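Local coordinates for protein cyclic UMP-AMP synthase (PDB 6E0L) that joins UTP and ATP into the cyclic dinucleotide 3',3'-cUAMP, the second messenger of a CBASS defence system against bacteriophage, at residues D129-I134 / M153-P158; R114-L119 / V157-R162; E42-G47 / D62-L67. All coordinates share one frame; numbering follows the deposited sequence.

Interaction 1 of 3, residues D129-I134 / M153-P158. With 2KH (5'-O-[(S)-hydroxy{[(S)-hydroxy(phosphonooxy)phosphoryl]amino}phosphoryl]uridine), chain D.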
loop_
_atom_site.group_PDB
_atom_site.type_symbol
_atom_site.label_atom_id
_atom_site.label_comp_id
_atom_site.label_asym_id
_atom_site.label_seq_id
_atom_site.Cartn_x
_atom_site.Cartn_y
_atom_site.Cartn_z
ATOM N N ASP A 129 -4.002 -3.854 -11.013
ATOM C CA ASP A 129 -4.802 -2.724 -10.553
ATOM C C ASP A 129 -3.952 -1.485 -10.787
ATOM O O ASP A 129 -2.950 -1.273 -10.096
ATOM C CB ASP A 129 -5.146 -2.854 -9.067
ATOM C CG ASP A 129 -6.354 -3.743 -8.803
ATOM O OD1 ASP A 129 -7.493 -3.270 -8.983
ATOM O OD2 ASP A 129 -6.165 -4.909 -8.396
ATOM N N VAL A 130 -4.312 -0.694 -11.785
ATOM C CA VAL A 130 -3.435 0.364 -12.265
ATOM C C VAL A 130 -3.991 1.674 -11.718
ATOM O O VAL A 130 -5.049 2.142 -12.157
ATOM C CB VAL A 130 -3.363 0.358 -13.797
ATOM C CG1 VAL A 130 -2.454 1.473 -14.311
ATOM C CG2 VAL A 130 -2.878 -0.987 -14.277
ATOM N N VAL A 131 -3.223 2.336 -10.868
ATOM C CA VAL A 131 -3.602 3.652 -10.362
ATOM C C VAL A 131 -3.025 4.721 -11.274
ATOM O O VAL A 131 -1.804 4.817 -11.438
ATOM C CB VAL A 131 -3.141 3.855 -8.911
ATOM C CG1 VAL A 131 -3.450 5.260 -8.459
ATOM C CG2 VAL A 131 -3.825 2.897 -8.013
ATOM N N VAL A 132 -3.906 5.486 -11.907
ATOM C CA VAL A 132 -3.518 6.586 -12.781
ATOM C C VAL A 132 -3.489 7.841 -11.923
ATOM O O VAL A 132 -4.508 8.249 -11.359
ATOM C CB VAL A 132 -4.506 6.740 -13.949
ATOM C CG1 VAL A 132 -4.149 7.952 -14.805
ATOM C CG2 VAL A 132 -4.549 5.471 -14.795
ATOM N N CYS A 133 -2.340 8.490 -11.852
ATOM C CA CYS A 133 -2.215 9.546 -10.870
ATOM C C CYS A 133 -1.292 10.605 -11.421
ATOM O O CYS A 133 -0.524 10.361 -12.356
ATOM C CB CYS A 133 -1.702 9.011 -9.523
ATOM S SG CYS A 133 -0.091 8.176 -9.612
ATOM N N ILE A 134 -1.311 11.761 -10.765
ATOM C CA ILE A 134 -0.432 12.865 -11.110
ATOM C C ILE A 134 0.463 13.129 -9.913
ATOM O O ILE A 134 0.024 13.006 -8.767
ATOM C CB ILE A 134 -1.281 14.129 -11.405
ATOM C CG1 ILE A 134 -2.180 13.958 -12.639
ATOM C CG2 ILE A 134 -0.404 15.350 -11.630
ATOM C CD1 ILE A 134 -1.472 13.802 -13.905
ATOM N N MET A 153 1.483 11.456 -4.928
ATOM C CA MET A 153 0.705 11.459 -6.151
ATOM C C MET A 153 -0.754 11.607 -5.771
ATOM O O MET A 153 -1.130 11.471 -4.607
ATOM C CB MET A 153 0.912 10.186 -6.978
ATOM C CG MET A 153 0.717 8.839 -6.232
ATOM S SD MET A 153 -1.035 8.406 -5.960
ATOM C CE MET A 153 -0.959 6.609 -6.047
ATOM N N THR A 154 -1.577 11.914 -6.765
ATOM C CA THR A 154 -2.985 12.134 -6.487
ATOM C C THR A 154 -3.820 11.680 -7.668
ATOM O O THR A 154 -3.371 11.701 -8.814
ATOM C CB THR A 154 -3.284 13.615 -6.140
ATOM O OG1 THR A 154 -4.634 13.716 -5.671
ATOM C CG2 THR A 154 -3.082 14.548 -7.318
ATOM N N PHE A 155 -5.058 11.296 -7.383
ATOM C CA PHE A 155 -5.949 10.885 -8.447
ATOM C C PHE A 155 -7.358 11.238 -8.020
ATOM O O PHE A 155 -7.666 11.339 -6.828
ATOM C CB PHE A 155 -5.861 9.374 -8.778
ATOM C CG PHE A 155 -6.031 8.462 -7.592
ATOM C CD1 PHE A 155 -4.960 8.112 -6.785
ATOM C CD2 PHE A 155 -7.272 7.920 -7.313
ATOM C CE1 PHE A 155 -5.138 7.259 -5.701
ATOM C CE2 PHE A 155 -7.459 7.065 -6.222
ATOM C CZ PHE A 155 -6.399 6.740 -5.428
ATOM N N TYR A 156 -8.228 11.348 -9.006
ATOM C CA TYR A 156 -9.615 11.703 -8.770
ATOM C C TYR A 156 -10.457 10.437 -8.737
ATOM O O TYR A 156 -10.160 9.463 -9.430
ATOM C CB TYR A 156 -10.100 12.663 -9.868
ATOM C CG TYR A 156 -11.456 13.297 -9.642
ATOM C CD1 TYR A 156 -11.677 14.170 -8.593
ATOM C CD2 TYR A 156 -12.506 13.034 -10.509
ATOM C CE1 TYR A 156 -12.927 14.752 -8.393
ATOM C CE2 TYR A 156 -13.748 13.607 -10.328
ATOM C CZ TYR A 156 -13.953 14.460 -9.268
ATOM O OH TYR A 156 -15.182 15.026 -9.096
ATOM N N VAL A 157 -11.494 10.447 -7.901
ATOM C CA VAL A 157 -12.439 9.332 -7.845
ATOM C C VAL A 157 -13.772 9.862 -8.359
ATOM O O VAL A 157 -14.497 10.528 -7.614
ATOM C CB VAL A 157 -12.553 8.778 -6.411
ATOM C CG1 VAL A 157 -13.406 7.525 -6.358
ATOM C CG2 VAL A 157 -11.172 8.491 -5.860
ATOM N N PRO A 158 -14.117 9.616 -9.626
ATOM C CA PRO A 158 -15.331 10.236 -10.182
ATOM C C PRO A 158 -16.622 9.849 -9.489
ATOM O O PRO A 158 -17.535 10.679 -9.409
ATOM C CB PRO A 158 -15.312 9.773 -11.645
ATOM C CG PRO A 158 -13.873 9.634 -11.945
ATOM C CD PRO A 158 -13.254 9.070 -10.689
HETATM P PA 2KH D . -10.302 -0.433 -2.943
HETATM O O1A 2KH D . -10.605 -1.919 -3.093
HETATM O O2A 2KH D . -9.984 -0.121 -1.498
HETATM N N3A 2KH D . -11.622 0.518 -3.439
HETATM O "O5'" 2KH D . -9.001 -0.013 -3.878
HETATM P PB 2KH D . -12.801 -0.134 -4.484
HETATM O O1B 2KH D . -14.165 0.389 -4.078
HETATM O O2B 2KH D . -12.778 -1.656 -4.424
HETATM O O3B 2KH D . -12.462 0.385 -6.024
HETATM P PG 2KH D . -12.026 -0.551 -7.324
HETATM O O1G 2KH D . -13.232 -0.772 -8.225
HETATM O O2G 2KH D . -11.522 -1.885 -6.808
HETATM O O3G 2KH D . -10.931 0.180 -8.087
HETATM C "C5'" 2KH D . -8.851 -0.580 -5.159
HETATM C "C4'" 2KH D . -7.402 -0.385 -5.616
HETATM O "O4'" 2KH D . -7.136 0.904 -5.636
HETATM C "C1'" 2KH D . -5.614 1.097 -5.164
HETATM C "C2'" 2KH D . -5.169 -0.117 -4.722
HETATM O "O2'" 2KH D . -4.248 -0.746 -5.720
HETATM C "C3'" 2KH D . -6.417 -0.974 -4.542
HETATM O "O3'" 2KH D . -6.173 -2.279 -4.794
HETATM N N1 2KH D . -5.597 2.139 -4.190
HETATM C C6 2KH D . -6.722 2.283 -3.277
HETATM C C2 2KH D . -4.469 3.113 -4.099
HETATM O O2 2KH D . -3.537 3.032 -4.827
HETATM N N3 2KH D . -4.490 4.203 -3.075
HETATM C C4 2KH D . -5.615 4.347 -2.159
HETATM O O4 2KH D . -5.636 5.214 -1.348
HETATM C C5 2KH D . -6.746 3.376 -2.251
#

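Interaction 2 of 3, residues R114-L119 / V157-R162. With 2KH (5'-O-[(S)-hydroxy{[(S)-hydroxy(phosphonooxy)phosphoryl]amino}phosphoryl]uridine), chain D.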
loop_
_atom_site.group_PDB
_atom_site.type_symbol
_atom_site.label_atom_id
_atom_site.label_comp_id
_atom_site.label_asym_id
_atom_site.label_seq_id
_atom_site.Cartn_x
_atom_site.Cartn_y
_atom_site.Cartn_z
ATOM N N ARG A 114 -12.667 0.322 -16.449
ATOM C CA ARG A 114 -12.507 1.400 -15.481
ATOM C C ARG A 114 -13.086 0.950 -14.153
ATOM O O ARG A 114 -14.264 0.588 -14.076
ATOM C CB ARG A 114 -13.227 2.678 -15.903
ATOM C CG ARG A 114 -12.727 3.322 -17.174
ATOM C CD ARG A 114 -13.574 4.553 -17.532
ATOM N NE ARG A 114 -12.950 5.306 -18.614
ATOM C CZ ARG A 114 -13.409 6.447 -19.117
ATOM N NH1 ARG A 114 -14.502 7.019 -18.621
ATOM N NH2 ARG A 114 -12.753 7.030 -20.115
ATOM N N GLY A 115 -12.269 0.989 -13.100
ATOM C CA GLY A 115 -12.749 0.752 -11.760
ATOM C C GLY A 115 -12.982 2.075 -11.040
ATOM O O GLY A 115 -12.780 3.158 -11.585
ATOM N N ARG A 116 -13.393 1.959 -9.775
ATOM C CA ARG A 116 -13.687 3.133 -8.951
ATOM C C ARG A 116 -12.476 4.044 -8.800
ATOM O O ARG A 116 -12.586 5.269 -8.939
ATOM C CB ARG A 116 -14.206 2.700 -7.582
ATOM C CG ARG A 116 -15.505 1.904 -7.640
ATOM C CD ARG A 116 -16.685 2.744 -8.129
ATOM N NE ARG A 116 -17.931 1.978 -8.112
ATOM C CZ ARG A 116 -19.100 2.434 -8.556
ATOM N NH1 ARG A 116 -19.206 3.663 -9.060
ATOM N NH2 ARG A 116 -20.174 1.659 -8.495
ATOM N N LYS A 117 -11.313 3.464 -8.527
ATOM C CA LYS A 117 -10.105 4.226 -8.262
ATOM C C LYS A 117 -8.962 3.862 -9.194
ATOM O O LYS A 117 -7.893 4.477 -9.122
ATOM C CB LYS A 117 -9.620 3.920 -6.837
ATOM C CG LYS A 117 -10.506 4.363 -5.703
ATOM C CD LYS A 117 -9.923 3.893 -4.377
ATOM C CE LYS A 117 -10.568 4.603 -3.207
ATOM N NZ LYS A 117 -10.479 3.765 -1.990
ATOM N N THR A 118 -9.140 2.855 -10.030
ATOM C CA THR A 118 -8.064 2.301 -10.830
ATOM C C THR A 118 -8.591 1.906 -12.194
ATOM O O THR A 118 -9.797 1.835 -12.424
ATOM C CB THR A 118 -7.429 1.072 -10.156
ATOM O OG1 THR A 118 -8.432 0.074 -9.963
ATOM C CG2 THR A 118 -6.841 1.420 -8.796
ATOM N N LEU A 119 -7.658 1.637 -13.094
ATOM C CA LEU A 119 -7.944 0.931 -14.332
ATOM C C LEU A 119 -7.580 -0.513 -14.028
ATOM O O LEU A 119 -6.519 -0.777 -13.452
ATOM C CB LEU A 119 -7.112 1.443 -15.511
ATOM C CG LEU A 119 -7.605 2.655 -16.292
ATOM C CD1 LEU A 119 -6.490 3.133 -17.162
ATOM C CD2 LEU A 119 -8.795 2.254 -17.125
ATOM N N VAL A 157 -11.494 10.447 -7.901
ATOM C CA VAL A 157 -12.439 9.332 -7.845
ATOM C C VAL A 157 -13.772 9.862 -8.359
ATOM O O VAL A 157 -14.497 10.528 -7.614
ATOM C CB VAL A 157 -12.553 8.778 -6.411
ATOM C CG1 VAL A 157 -13.406 7.525 -6.358
ATOM C CG2 VAL A 157 -11.172 8.491 -5.860
ATOM N N PRO A 158 -14.117 9.616 -9.626
ATOM C CA PRO A 158 -15.331 10.236 -10.182
ATOM C C PRO A 158 -16.622 9.849 -9.489
ATOM O O PRO A 158 -17.535 10.679 -9.409
ATOM C CB PRO A 158 -15.312 9.773 -11.645
ATOM C CG PRO A 158 -13.873 9.634 -11.945
ATOM C CD PRO A 158 -13.254 9.070 -10.689
ATOM N N SER A 159 -16.731 8.631 -8.964
ATOM C CA SER A 159 -17.982 8.222 -8.340
ATOM C C SER A 159 -18.184 8.872 -6.987
ATOM O O SER A 159 -19.302 8.820 -6.462
ATOM C CB SER A 159 -18.073 6.689 -8.238
ATOM O OG SER A 159 -17.032 6.147 -7.446
ATOM N N GLU A 160 -17.159 9.526 -6.439
ATOM C CA GLU A 160 -17.257 10.113 -5.114
ATOM C C GLU A 160 -16.893 11.589 -5.090
ATOM O O GLU A 160 -16.897 12.184 -4.009
ATOM C CB GLU A 160 -16.382 9.354 -4.110
ATOM C CG GLU A 160 -16.852 7.950 -3.905
ATOM C CD GLU A 160 -15.788 7.063 -3.332
ATOM O OE1 GLU A 160 -14.652 7.547 -3.161
ATOM O OE2 GLU A 160 -16.078 5.878 -3.056
ATOM N N ASP A 161 -16.609 12.193 -6.245
ATOM C CA ASP A 161 -16.217 13.604 -6.370
ATOM C C ASP A 161 -15.218 13.992 -5.276
ATOM O O ASP A 161 -15.505 14.801 -4.398
ATOM C CB ASP A 161 -17.447 14.520 -6.355
ATOM C CG ASP A 161 -17.080 16.018 -6.478
ATOM O OD1 ASP A 161 -16.013 16.331 -7.073
ATOM O OD2 ASP A 161 -17.845 16.885 -5.971
ATOM N N ARG A 162 -14.070 13.312 -5.274
ATOM C CA ARG A 162 -13.012 13.645 -4.330
ATOM C C ARG A 162 -11.654 13.225 -4.879
ATOM O O ARG A 162 -11.555 12.363 -5.746
ATOM C CB ARG A 162 -13.302 12.963 -2.980
ATOM C CG ARG A 162 -12.931 11.496 -2.937
ATOM C CD ARG A 162 -13.242 10.879 -1.589
ATOM N NE ARG A 162 -13.192 9.416 -1.611
ATOM C CZ ARG A 162 -12.183 8.678 -1.143
ATOM N NH1 ARG A 162 -11.108 9.247 -0.617
ATOM N NH2 ARG A 162 -12.243 7.355 -1.217
HETATM P PA 2KH D . -10.302 -0.433 -2.943
HETATM O O1A 2KH D . -10.605 -1.919 -3.093
HETATM O O2A 2KH D . -9.984 -0.121 -1.498
HETATM N N3A 2KH D . -11.622 0.518 -3.439
HETATM O "O5'" 2KH D . -9.001 -0.013 -3.878
HETATM P PB 2KH D . -12.801 -0.134 -4.484
HETATM O O1B 2KH D . -14.165 0.389 -4.078
HETATM O O2B 2KH D . -12.778 -1.656 -4.424
HETATM O O3B 2KH D . -12.462 0.385 -6.024
HETATM P PG 2KH D . -12.026 -0.551 -7.324
HETATM O O1G 2KH D . -13.232 -0.772 -8.225
HETATM O O2G 2KH D . -11.522 -1.885 -6.808
HETATM O O3G 2KH D . -10.931 0.180 -8.087
HETATM C "C5'" 2KH D . -8.851 -0.580 -5.159
HETATM C "C4'" 2KH D . -7.402 -0.385 -5.616
HETATM O "O4'" 2KH D . -7.136 0.904 -5.636
HETATM C "C1'" 2KH D . -5.614 1.097 -5.164
HETATM C "C2'" 2KH D . -5.169 -0.117 -4.722
HETATM O "O2'" 2KH D . -4.248 -0.746 -5.720
HETATM C "C3'" 2KH D . -6.417 -0.974 -4.542
HETATM O "O3'" 2KH D . -6.173 -2.279 -4.794
HETATM N N1 2KH D . -5.597 2.139 -4.190
HETATM C C6 2KH D . -6.722 2.283 -3.277
HETATM C C2 2KH D . -4.469 3.113 -4.099
HETATM O O2 2KH D . -3.537 3.032 -4.827
HETATM N N3 2KH D . -4.490 4.203 -3.075
HETATM C C4 2KH D . -5.615 4.347 -2.159
HETATM O O4 2KH D . -5.636 5.214 -1.348
HETATM C C5 2KH D . -6.746 3.376 -2.251
HETATM O O HOH W 1 -14.759 6.416 -9.316
#

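Interaction 3 of 3, residues E42-G47 / D62-L67. With MG (magnesium ion), chain B; APC (diphosphomethylphosphonic acid adenosyl ester), chain C; 2KH (5'-O-[(S)-hydroxy{[(S)-hydroxy(phosphonooxy)phosphoryl]amino}phosphoryl]uridine), chain D.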
loop_
_atom_site.group_PDB
_atom_site.type_symbol
_atom_site.label_atom_id
_atom_site.label_comp_id
_atom_site.label_asym_id
_atom_site.label_seq_id
_atom_site.Cartn_x
_atom_site.Cartn_y
_atom_site.Cartn_z
ATOM N N GLU A 42 5.828 7.666 -15.443
ATOM C CA GLU A 42 6.619 6.569 -14.926
ATOM C C GLU A 42 5.675 5.468 -14.474
ATOM O O GLU A 42 4.528 5.728 -14.094
ATOM C CB GLU A 42 7.526 7.029 -13.786
ATOM C CG GLU A 42 6.832 7.469 -12.554
ATOM C CD GLU A 42 7.804 7.750 -11.429
ATOM O OE1 GLU A 42 8.805 7.017 -11.313
ATOM O OE2 GLU A 42 7.576 8.720 -10.680
ATOM N N VAL A 43 6.188 4.240 -14.471
ATOM C CA VAL A 43 5.416 3.058 -14.120
ATOM C C VAL A 43 6.198 2.286 -13.076
ATOM O O VAL A 43 7.326 1.857 -13.340
ATOM C CB VAL A 43 5.135 2.161 -15.340
ATOM C CG1 VAL A 43 4.208 1.026 -14.957
ATOM C CG2 VAL A 43 4.542 2.972 -16.480
ATOM N N TYR A 44 5.616 2.117 -11.898
ATOM C CA TYR A 44 6.277 1.367 -10.849
ATOM C C TYR A 44 5.240 0.570 -10.093
ATOM O O TYR A 44 4.042 0.830 -10.198
ATOM C CB TYR A 44 7.116 2.275 -9.946
ATOM C CG TYR A 44 6.395 3.381 -9.236
ATOM C CD1 TYR A 44 6.217 4.621 -9.853
ATOM C CD2 TYR A 44 5.950 3.227 -7.932
ATOM C CE1 TYR A 44 5.582 5.658 -9.204
ATOM C CE2 TYR A 44 5.311 4.276 -7.269
ATOM C CZ TYR A 44 5.127 5.480 -7.909
ATOM O OH TYR A 44 4.500 6.522 -7.258
ATOM N N LEU A 45 5.712 -0.403 -9.321
ATOM C CA LEU A 45 4.808 -1.213 -8.526
ATOM C C LEU A 45 4.634 -0.594 -7.162
ATOM O O LEU A 45 5.537 0.047 -6.629
ATOM C CB LEU A 45 5.326 -2.636 -8.312
ATOM C CG LEU A 45 5.475 -3.694 -9.372
ATOM C CD1 LEU A 45 5.726 -5.000 -8.661
ATOM C CD2 LEU A 45 4.159 -3.771 -10.098
ATOM N N GLN A 46 3.472 -0.845 -6.575
ATOM C CA GLN A 46 3.272 -0.543 -5.172
ATOM C C GLN A 46 2.665 -1.802 -4.569
ATOM O O GLN A 46 2.547 -2.809 -5.267
ATOM C CB GLN A 46 2.350 0.668 -5.027
ATOM C CG GLN A 46 0.918 0.408 -5.473
ATOM C CD GLN A 46 0.002 1.546 -5.089
ATOM O OE1 GLN A 46 0.253 2.247 -4.116
ATOM N NE2 GLN A 46 -1.134 1.644 -5.757
ATOM N N GLY A 47 2.210 -1.760 -3.326
ATOM C CA GLY A 47 1.515 -2.907 -2.760
ATOM C C GLY A 47 2.475 -4.011 -2.347
ATOM O O GLY A 47 3.703 -3.842 -2.310
ATOM N N ASP A 62 -0.401 -4.422 -7.970
ATOM C CA ASP A 62 -0.705 -3.007 -7.789
ATOM C C ASP A 62 0.295 -2.143 -8.568
ATOM O O ASP A 62 1.476 -2.071 -8.202
ATOM C CB ASP A 62 -0.659 -2.743 -6.297
ATOM C CG ASP A 62 -1.648 -3.635 -5.542
ATOM O OD1 ASP A 62 -2.842 -3.678 -5.906
ATOM O OD2 ASP A 62 -1.212 -4.336 -4.599
ATOM N N VAL A 63 -0.146 -1.519 -9.658
ATOM C CA VAL A 63 0.748 -0.752 -10.521
ATOM C C VAL A 63 0.392 0.728 -10.431
ATOM O O VAL A 63 -0.789 1.102 -10.482
ATOM C CB VAL A 63 0.684 -1.252 -11.979
ATOM C CG1 VAL A 63 1.643 -0.464 -12.867
ATOM C CG2 VAL A 63 0.982 -2.726 -12.038
ATOM N N VAL A 64 1.413 1.578 -10.358
ATOM C CA VAL A 64 1.223 3.024 -10.341
ATOM C C VAL A 64 1.734 3.593 -11.656
ATOM O O VAL A 64 2.877 3.328 -12.050
ATOM C CB VAL A 64 1.949 3.682 -9.159
ATOM C CG1 VAL A 64 1.653 5.188 -9.147
ATOM C CG2 VAL A 64 1.539 3.037 -7.829
ATOM N N VAL A 65 0.885 4.363 -12.336
ATOM C CA VAL A 65 1.234 5.061 -13.563
ATOM C C VAL A 65 1.159 6.551 -13.240
ATOM O O VAL A 65 0.068 7.105 -13.075
ATOM C CB VAL A 65 0.308 4.675 -14.727
ATOM C CG1 VAL A 65 0.601 5.547 -15.957
ATOM C CG2 VAL A 65 0.494 3.208 -15.099
ATOM N N GLN A 66 2.303 7.207 -13.121
ATOM C CA GLN A 66 2.364 8.522 -12.504
ATOM C C GLN A 66 2.910 9.529 -13.503
ATOM O O GLN A 66 4.030 9.376 -13.996
ATOM C CB GLN A 66 3.257 8.503 -11.267
ATOM C CG GLN A 66 3.468 9.882 -10.656
ATOM C CD GLN A 66 4.181 9.821 -9.332
ATOM O OE1 GLN A 66 3.926 8.946 -8.504
ATOM N NE2 GLN A 66 5.079 10.764 -9.117
ATOM N N LEU A 67 2.140 10.578 -13.765
ATOM C CA LEU A 67 2.600 11.649 -14.636
ATOM C C LEU A 67 3.440 12.631 -13.835
ATOM O O LEU A 67 3.028 13.067 -12.755
ATOM C CB LEU A 67 1.415 12.365 -15.278
ATOM C CG LEU A 67 1.796 13.452 -16.289
ATOM C CD1 LEU A 67 2.432 12.815 -17.487
ATOM C CD2 LEU A 67 0.593 14.268 -16.716
HETATM MG MG MG B . -2.047 -5.720 -3.286
HETATM P PG APC C . -2.201 -7.716 -0.527
HETATM O O1G APC C . -1.002 -8.616 -0.571
HETATM O O2G APC C . -3.356 -8.349 0.223
HETATM O O3G APC C . -2.623 -7.328 -1.917
HETATM P PB APC C . -1.261 -4.957 -0.327
HETATM O O1B APC C . -1.019 -5.144 -1.810
HETATM O O2B APC C . 0.038 -4.617 0.359
HETATM O O3B APC C . -1.744 -6.384 0.300
HETATM P PA APC C . -3.721 -3.451 -1.380
HETATM O O1A APC C . -3.518 -4.495 -2.452
HETATM O O2A APC C . -5.172 -3.400 -0.942
HETATM C C3A APC C . -2.571 -3.713 0.048
HETATM O "O5'" APC C . -3.338 -1.978 -2.016
HETATM C "C5'" APC C . -2.080 -1.902 -2.622
HETATM C "C4'" APC C . -1.481 -0.489 -2.424
HETATM O "O4'" APC C . -2.386 0.426 -2.690
HETATM C "C3'" APC C . -1.078 -0.252 -0.948
HETATM O "O3'" APC C . 0.161 -0.768 -0.629
HETATM C "C2'" APC C . -1.069 1.298 -0.936
HETATM O "O2'" APC C . 0.232 1.741 -1.559
HETATM C "C1'" APC C . -2.123 1.639 -1.654
HETATM N N9 APC C . -3.279 1.642 -0.808
HETATM C C8 APC C . -4.241 0.727 -0.633
HETATM N N7 APC C . -5.093 1.178 0.284
HETATM C C5 APC C . -4.665 2.394 0.669
HETATM C C6 APC C . -5.182 3.279 1.580
HETATM N N6 APC C . -6.347 3.227 2.439
HETATM N N1 APC C . -4.573 4.431 1.796
HETATM C C2 APC C . -3.430 4.729 1.121
HETATM N N3 APC C . -2.908 3.857 0.220
HETATM C C4 APC C . -3.537 2.683 0.000
HETATM P PA 2KH D . -10.302 -0.433 -2.943
HETATM O O1A 2KH D . -10.605 -1.919 -3.093
HETATM O O2A 2KH D . -9.984 -0.121 -1.498
HETATM N N3A 2KH D . -11.622 0.518 -3.439
HETATM O "O5'" 2KH D . -9.001 -0.013 -3.878
HETATM P PB 2KH D . -12.801 -0.134 -4.484
HETATM O O1B 2KH D . -14.165 0.389 -4.078
HETATM O O2B 2KH D . -12.778 -1.656 -4.424
HETATM O O3B 2KH D . -12.462 0.385 -6.024
HETATM P PG 2KH D . -12.026 -0.551 -7.324
HETATM O O1G 2KH D . -13.232 -0.772 -8.225
HETATM O O2G 2KH D . -11.522 -1.885 -6.808
HETATM O O3G 2KH D . -10.931 0.180 -8.087
HETATM C "C5'" 2KH D . -8.851 -0.580 -5.159
HETATM C "C4'" 2KH D . -7.402 -0.385 -5.616
HETATM O "O4'" 2KH D . -7.136 0.904 -5.636
HETATM C "C1'" 2KH D . -5.614 1.097 -5.164
HETATM C "C2'" 2KH D . -5.169 -0.117 -4.722
HETATM O "O2'" 2KH D . -4.248 -0.746 -5.720
HETATM C "C3'" 2KH D . -6.417 -0.974 -4.542
HETATM O "O3'" 2KH D . -6.173 -2.279 -4.794
HETATM N N1 2KH D . -5.597 2.139 -4.190
HETATM C C6 2KH D . -6.722 2.283 -3.277
HETATM C C2 2KH D . -4.469 3.113 -4.099
HETATM O O2 2KH D . -3.537 3.032 -4.827
HETATM N N3 2KH D . -4.490 4.203 -3.075
HETATM C C4 2KH D . -5.615 4.347 -2.159
HETATM O O4 2KH D . -5.636 5.214 -1.348
HETATM C C5 2KH D . -6.746 3.376 -2.251
HETATM O O HOH W 2 1.360 -5.369 -5.727
HETATM O O HOH W 3 -3.334 -6.537 -4.729
HETATM O O HOH W 4 -0.414 -6.943 -4.216
#

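Interaction 1 of 3, residues D129-I134 / M153-P158
Met-153 folds back over Cys-133 and ends against Val-131, so that one flexible side chain on strand 150-157 meets two alternate residues of strand 127-138. Its CB lies 3.5 Å from Cys-133 SG, and CG stays beside the same sulfur. SD passes Cys-133 CB at 3.7 Å, and the terminal CE reaches Val-131 CG1, also at 3.7 Å. Bends at chi2 (77°) and chi3 turn the chain along the partner strand instead of away from it. Val-131 uses its two methyls differently: CG1, which CE meets, also touches Phe-155 CD1 at 3.6 Å, whereas CG2 is 3.2 Å from uracil O2 of the bound UTP analogue. The Phe-155 ring turns its edge to N3 of the same base, CZ standing 4.0 Å from it. Protein packing and nucleotide pocket thus share one apolar wall. At the far end the backbones of Ile-134 and Thr-154 form an antiparallel hydrogen-bonded pair: Ile-134 N to Thr-154 O and Thr-154 N to Ile-134 O are both 2.8 Å, the latter more bent (141°). Beyond this pair the two short segments diverge, their N-to-C directions 116° apart, and side chains take over from backbone bonds. Strand 127-138 is paired on its other side with strand 61-68, whose Val-64 touches Cys-133. Trp-92 of helix 92-107 touches Phe-155 and donates to Val-132 O, while strand 162-166 flanks strand 150-157 and accepts the Thr-154 hydroxyl at Val-164 O.

Interaction 2 of 3, residues R114-L119 / V157-R162
Van der Waals contact between the segments is slight: Val-157 CG2 meets Lys-117 CG at 4.2 Å, while CG1 lies against the carbonyl oxygen Arg-116 O. Alongside, the Arg-116 chain bends at chi2 (-67°) toward Ser-159, bringing NH1 to 3.3 Å from Ser-159 CB. No direct hydrogen bond joins the two loops; a water bridges them, donating to Arg-116 O and accepting from Ser-159 N at 3.0 Å. Among the charged groups, Arg-162 NE forms a salt bridge with Glu-160 OE1 at 2.8 Å, on its anti side but well out of the carboxylate plane, and Glu-265 forms a second at Arg-162 NH1. Lys-117 NZ comes within 4.1 Å of Arg-162 NH2, beside the nucleotide phosphates and with Glu-265 as a long, weak partner. Toward the UTP analogue, Arg-116 N donates to O1G at 3.1 Å, while O3G takes Thr-118 OG1 and, weakly, Lys-117 N. The loop between strands 112-114 and 119-122 thus binds the gamma-phosphate in the UTP site.

Interaction 3 of 3, residues E42-G47 / D62-L67
Gln-46 and Asp-62 meet at adjoining strand ends, Gln-46 CG packed on Asp-62 CB at 3.6 Å and Gln-46 N donating to Asp-62 O, and both face the nucleotides. Asp-62 OD2 binds the magnesium ion at 2.1 Å; three phosphate oxygens of the ATP analogue and two waters complete its six ligands. The Gln-46 amide is shared between substrates: OE1 accepts from ribose O2' of the ATP analogue at 2.6 Å, and NE2 donates to uracil O2 of the UTP analogue at 2.9 Å, which fixes its rotation. One water ties Gln-46 O to Asp-62 N and OD2. Behind this shell, Val-64 CG2 supports Gln-46 CD at 3.5 Å, and Tyr-44 CG, set between the backbone N and the carbonyl carbon (chi1 59°), lays the ring over Val-64 CB, 3.9 Å from the centroid. The Tyr-44 hydroxyl donates to Gln-66 OE1 at 2.8 Å. Antiparallel bonds such as Val-64 N to Tyr-44 O (171°) underlie this. On the other face Val-43, Leu-45, Val-63 and Val-65 pack toward helix 18-32. Strand 42-46, Gly-47 and Ser-48 opening helix 47-51, then Asp-62 with Asp-60 and Asp-129, the other magnesium-site carboxylates, mark the nucleotidyltransferase fold.

In the fold
Interactions 1 and 3 are buried and belong to one sheet: strands 61-68 and 127-138 run side by side, joined by backbone bonds such as Val-131 N to Val-63 O and packed through Ile-134 CD1 against Leu-67 CB. Interaction 2 lies at the surface, where water and charged side chains replace strand pairing; it shares Val-157 and Pro-158 with interaction 1, and the Tyr-156 hydroxyl reaches Asp-161. All three touch the UTP analogue: interactions 1 and 3 meet at uracil O2, the one by a methyl and the other by a hydrogen bond, and interaction 2 holds the terminal phosphate. Interaction 3 also reaches the ribose, weakly, and carries the metal. Interactions 2 and 3 do not touch, their centres about 17 Å apart.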